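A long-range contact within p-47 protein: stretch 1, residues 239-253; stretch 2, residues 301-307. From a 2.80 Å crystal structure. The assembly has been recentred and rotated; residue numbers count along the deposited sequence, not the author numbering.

Stretch 1 239-253: SEKLFMENLLLPKLS
Stretch 2 (301-307) DFSMELF

A helix, residues 240-252, lies across an extended strand that reaches Phe 307, and the two meet mainly through apolar side chains, with one methyl resting on the strand backbone; no hydrogen bond joins them. Their axes approach to 10.4 Å, and their N-to-C directions make an angle of 131°, so the chains run obliquely antiparallel. The register is set by Glu 240 and Leu 306, whose CA atoms lie 8.3 Å apart; from there the helix advances toward Leu 252 as the strand is followed back toward Phe 302.

Ser 239 caps the helix, its OG accepting a weak bond from Leu 242 N at 3.4 Å. The helix then widens into a pi-type turn at 244-248, where Leu 249 N bonds Met 244 O at 3.0 Å. At Pro 250, whose nitrogen carries no hydrogen, the helix kinks. On the strand, phi lies between -78° and -146° and psi between 107° and 152°, and the side chains alternate: Phe 302, Met 304 and Leu 306 point their CA-to-CB bonds toward the helix, whereas Glu 305 and Phe 307 point away.

Leu 306 has the largest covered area, 73 Å² of the 357 Å² buried in all. With chi1 t and chi2 p, it brings CD2 to 3.3 Å from Glu 240 OE2, a close contact between a methyl and a carboxylate oxygen rather than a polar bond; Glu 240 OE1 is hydrogen-bonded elsewhere in the structure. Leu 306 CB meets Met 244 CE at 3.9 Å. Met 244, with chi1 and chi2 both m and chi3 at -144°, also sets its CE against the strand backbone, 3.4 Å from Leu 306 N and 3.7 Å from Met 304 O. An unbranched thioether suits this place, since its slender end can lie close to the main chain.

Met 304, covered over 68 Å², fills the middle. Its chi1 and chi2 are t, which keeps the side chain extended, and chi3 is -141°. Its SD lies 3.5 Å from Leu 248 CD2 and 3.8 Å from Leu 252 CD2, so one polarizable sulfur packs against two leucines a helical turn apart. Both leucines adopt chi1 t and chi2 p. Leu 252 CD2 also approaches Phe 302 CZ at 4.2 Å, obliquely to the ring; Phe 302 has chi1 t and chi2 101°. Leucine suits both positions because it offers a methyl to the sulfur, and at Leu 252 the same CD2 also meets the ring; neither side chain has a polar group in need of a partner.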

# COMPACT_ATOMS: atom_id res chain seq x y z
N SER A 239 -1.85 -2.45 -5.23
CA SER A 239 -1.88 -2.73 -6.66
C SER A 239 -3.31 -3.00 -7.14
O SER A 239 -4.17 -3.40 -6.34
CB SER A 239 -1.01 -3.94 -6.99
OG SER A 239 -1.68 -5.15 -6.66
N GLU A 240 -3.57 -2.82 -8.43
CA GLU A 240 -4.91 -3.07 -8.96
C GLU A 240 -5.38 -4.50 -8.66
O GLU A 240 -6.51 -4.69 -8.19
CB GLU A 240 -4.97 -2.82 -10.46
CG GLU A 240 -6.11 -3.57 -11.15
CD GLU A 240 -6.44 -3.03 -12.53
OE1 GLU A 240 -6.33 -3.79 -13.52
OE2 GLU A 240 -6.83 -1.85 -12.63
N LYS A 241 -4.53 -5.48 -8.92
CA LYS A 241 -4.90 -6.88 -8.74
C LYS A 241 -5.40 -7.12 -7.32
O LYS A 241 -6.57 -7.48 -7.12
CB LYS A 241 -3.73 -7.83 -9.06
CG LYS A 241 -4.08 -9.32 -8.95
CD LYS A 241 -2.94 -10.23 -9.44
CE LYS A 241 -2.23 -10.95 -8.28
NZ LYS A 241 -3.18 -11.51 -7.25
N LEU A 242 -4.54 -6.90 -6.33
CA LEU A 242 -4.93 -7.14 -4.94
C LEU A 242 -6.25 -6.47 -4.57
O LEU A 242 -7.06 -7.01 -3.80
CB LEU A 242 -3.83 -6.64 -4.00
CG LEU A 242 -2.52 -7.43 -4.11
CD1 LEU A 242 -1.55 -6.94 -3.08
CD2 LEU A 242 -2.77 -8.91 -3.92
N PHE A 243 -6.48 -5.30 -5.16
CA PHE A 243 -7.74 -4.60 -4.97
C PHE A 243 -8.91 -5.40 -5.54
O PHE A 243 -9.91 -5.63 -4.85
CB PHE A 243 -7.70 -3.24 -5.63
CG PHE A 243 -9.05 -2.63 -5.83
CD1 PHE A 243 -9.74 -2.06 -4.76
CD2 PHE A 243 -9.62 -2.58 -7.09
CE1 PHE A 243 -10.98 -1.46 -4.95
CE2 PHE A 243 -10.87 -1.99 -7.29
CZ PHE A 243 -11.55 -1.43 -6.22
N MET A 244 -8.79 -5.79 -6.81
CA MET A 244 -9.81 -6.59 -7.47
C MET A 244 -10.11 -7.87 -6.67
O MET A 244 -11.27 -8.14 -6.32
CB MET A 244 -9.36 -6.97 -8.89
CG MET A 244 -9.52 -5.88 -9.95
SD MET A 244 -11.04 -4.91 -9.83
CE MET A 244 -11.40 -4.64 -11.57
N GLU A 245 -9.06 -8.63 -6.36
CA GLU A 245 -9.19 -9.92 -5.70
C GLU A 245 -9.67 -9.82 -4.25
O GLU A 245 -10.55 -10.57 -3.83
CB GLU A 245 -7.86 -10.67 -5.74
CG GLU A 245 -7.96 -12.15 -5.46
CD GLU A 245 -6.62 -12.84 -5.54
OE1 GLU A 245 -5.59 -12.13 -5.65
OE2 GLU A 245 -6.59 -14.09 -5.48
N ASN A 246 -9.09 -8.91 -3.47
CA ASN A 246 -9.32 -8.98 -2.04
C ASN A 246 -10.20 -7.87 -1.50
O ASN A 246 -10.60 -7.90 -0.33
CB ASN A 246 -7.98 -9.01 -1.31
CG ASN A 246 -7.11 -10.15 -1.79
OD1 ASN A 246 -6.34 -10.00 -2.75
ND2 ASN A 246 -7.25 -11.32 -1.15
N LEU A 247 -10.55 -6.91 -2.35
CA LEU A 247 -11.40 -5.81 -1.89
C LEU A 247 -12.74 -5.77 -2.60
O LEU A 247 -13.79 -5.74 -1.94
CB LEU A 247 -10.67 -4.48 -2.05
CG LEU A 247 -9.70 -4.27 -0.89
CD1 LEU A 247 -8.95 -2.94 -0.98
CD2 LEU A 247 -10.51 -4.37 0.40
N LEU A 248 -12.72 -5.78 -3.93
CA LEU A 248 -13.97 -5.73 -4.67
C LEU A 248 -14.70 -7.09 -4.67
O LEU A 248 -15.81 -7.21 -4.11
CB LEU A 248 -13.72 -5.28 -6.10
CG LEU A 248 -15.01 -5.05 -6.90
CD1 LEU A 248 -15.79 -3.87 -6.33
CD2 LEU A 248 -14.71 -4.84 -8.36
N LEU A 249 -14.08 -8.09 -5.30
CA LEU A 249 -14.67 -9.42 -5.44
C LEU A 249 -15.39 -9.96 -4.18
O LEU A 249 -16.55 -10.36 -4.28
CB LEU A 249 -13.60 -10.42 -5.88
CG LEU A 249 -14.08 -11.79 -6.30
CD1 LEU A 249 -14.77 -11.66 -7.64
CD2 LEU A 249 -12.91 -12.75 -6.39
N PRO A 250 -14.72 -9.96 -3.01
CA PRO A 250 -15.37 -10.50 -1.81
C PRO A 250 -16.74 -9.92 -1.57
O PRO A 250 -17.66 -10.68 -1.22
CB PRO A 250 -14.43 -10.10 -0.68
CG PRO A 250 -13.08 -10.02 -1.33
CD PRO A 250 -13.34 -9.50 -2.72
N LYS A 251 -16.91 -8.62 -1.78
CA LYS A 251 -18.24 -8.02 -1.59
C LYS A 251 -19.20 -8.44 -2.72
O LYS A 251 -20.23 -9.05 -2.47
CB LYS A 251 -18.15 -6.51 -1.51
CG LYS A 251 -19.49 -5.83 -1.20
CD LYS A 251 -20.13 -6.38 0.07
CE LYS A 251 -21.54 -5.82 0.25
NZ LYS A 251 -22.33 -6.57 1.28
N LEU A 252 -18.83 -8.09 -3.95
CA LEU A 252 -19.57 -8.39 -5.17
C LEU A 252 -20.06 -9.81 -5.19
O LEU A 252 -21.25 -10.08 -5.37
CB LEU A 252 -18.67 -8.14 -6.40
CG LEU A 252 -19.15 -8.51 -7.80
CD1 LEU A 252 -20.13 -7.46 -8.29
CD2 LEU A 252 -17.99 -8.63 -8.77
N SER A 253 -19.13 -10.73 -4.99
CA SER A 253 -19.41 -12.15 -5.14
C SER A 253 -20.38 -12.71 -4.07
O SER A 253 -20.72 -13.89 -4.09
CB SER A 253 -18.10 -12.91 -5.11
OG SER A 253 -17.63 -13.02 -3.78
N ASP A 301 -21.51 -15.85 -18.87
CA ASP A 301 -20.17 -15.26 -18.78
C ASP A 301 -20.24 -13.84 -18.20
O ASP A 301 -21.15 -13.06 -18.50
CB ASP A 301 -19.45 -15.27 -20.13
CG ASP A 301 -20.28 -14.67 -21.25
OD1 ASP A 301 -21.02 -13.69 -21.01
OD2 ASP A 301 -20.17 -15.18 -22.38
N PHE A 302 -19.28 -13.53 -17.34
CA PHE A 302 -19.32 -12.31 -16.55
C PHE A 302 -17.96 -11.69 -16.52
O PHE A 302 -16.96 -12.39 -16.38
CB PHE A 302 -19.79 -12.62 -15.14
CG PHE A 302 -19.82 -11.44 -14.22
CD1 PHE A 302 -21.01 -10.79 -13.94
CD2 PHE A 302 -18.67 -11.02 -13.57
CE1 PHE A 302 -21.06 -9.73 -13.06
CE2 PHE A 302 -18.70 -9.96 -12.70
CZ PHE A 302 -19.90 -9.31 -12.44
N SER A 303 -17.91 -10.37 -16.65
CA SER A 303 -16.64 -9.66 -16.67
C SER A 303 -16.76 -8.29 -16.00
O SER A 303 -17.69 -7.53 -16.26
CB SER A 303 -16.14 -9.52 -18.09
OG SER A 303 -15.92 -8.15 -18.37
N MET A 304 -15.81 -8.01 -15.12
CA MET A 304 -15.69 -6.70 -14.50
C MET A 304 -14.22 -6.27 -14.54
O MET A 304 -13.40 -6.84 -13.83
CB MET A 304 -16.21 -6.74 -13.06
CG MET A 304 -16.56 -5.38 -12.46
SD MET A 304 -17.16 -5.46 -10.74
CE MET A 304 -18.45 -4.21 -10.73
N GLU A 305 -13.89 -5.31 -15.39
CA GLU A 305 -12.52 -4.76 -15.46
C GLU A 305 -12.49 -3.29 -15.02
O GLU A 305 -13.49 -2.58 -15.14
CB GLU A 305 -11.93 -4.90 -16.88
CG GLU A 305 -12.33 -3.81 -17.89
CD GLU A 305 -11.78 -4.07 -19.30
OE1 GLU A 305 -11.92 -5.20 -19.80
OE2 GLU A 305 -11.21 -3.13 -19.91
N LEU A 306 -11.36 -2.83 -14.49
CA LEU A 306 -11.28 -1.45 -14.04
C LEU A 306 -11.11 -0.51 -15.23
O LEU A 306 -10.35 -0.79 -16.16
CB LEU A 306 -10.15 -1.26 -13.05
CG LEU A 306 -10.25 0.05 -12.27
CD1 LEU A 306 -11.53 0.09 -11.47
CD2 LEU A 306 -9.05 0.22 -11.35
N PHE A 307 -11.81 0.61 -15.18
CA PHE A 307 -12.03 1.45 -16.37
C PHE A 307 -11.98 2.95 -16.02
O PHE A 307 -12.56 3.39 -15.02
CB PHE A 307 -13.36 1.02 -17.01
CG PHE A 307 -13.99 2.02 -17.93
CD1 PHE A 307 -13.56 2.16 -19.24
CD2 PHE A 307 -15.10 2.76 -17.52
CE1 PHE A 307 -14.18 3.06 -20.09
CE2 PHE A 307 -15.72 3.66 -18.36
CZ PHE A 307 -15.26 3.82 -19.65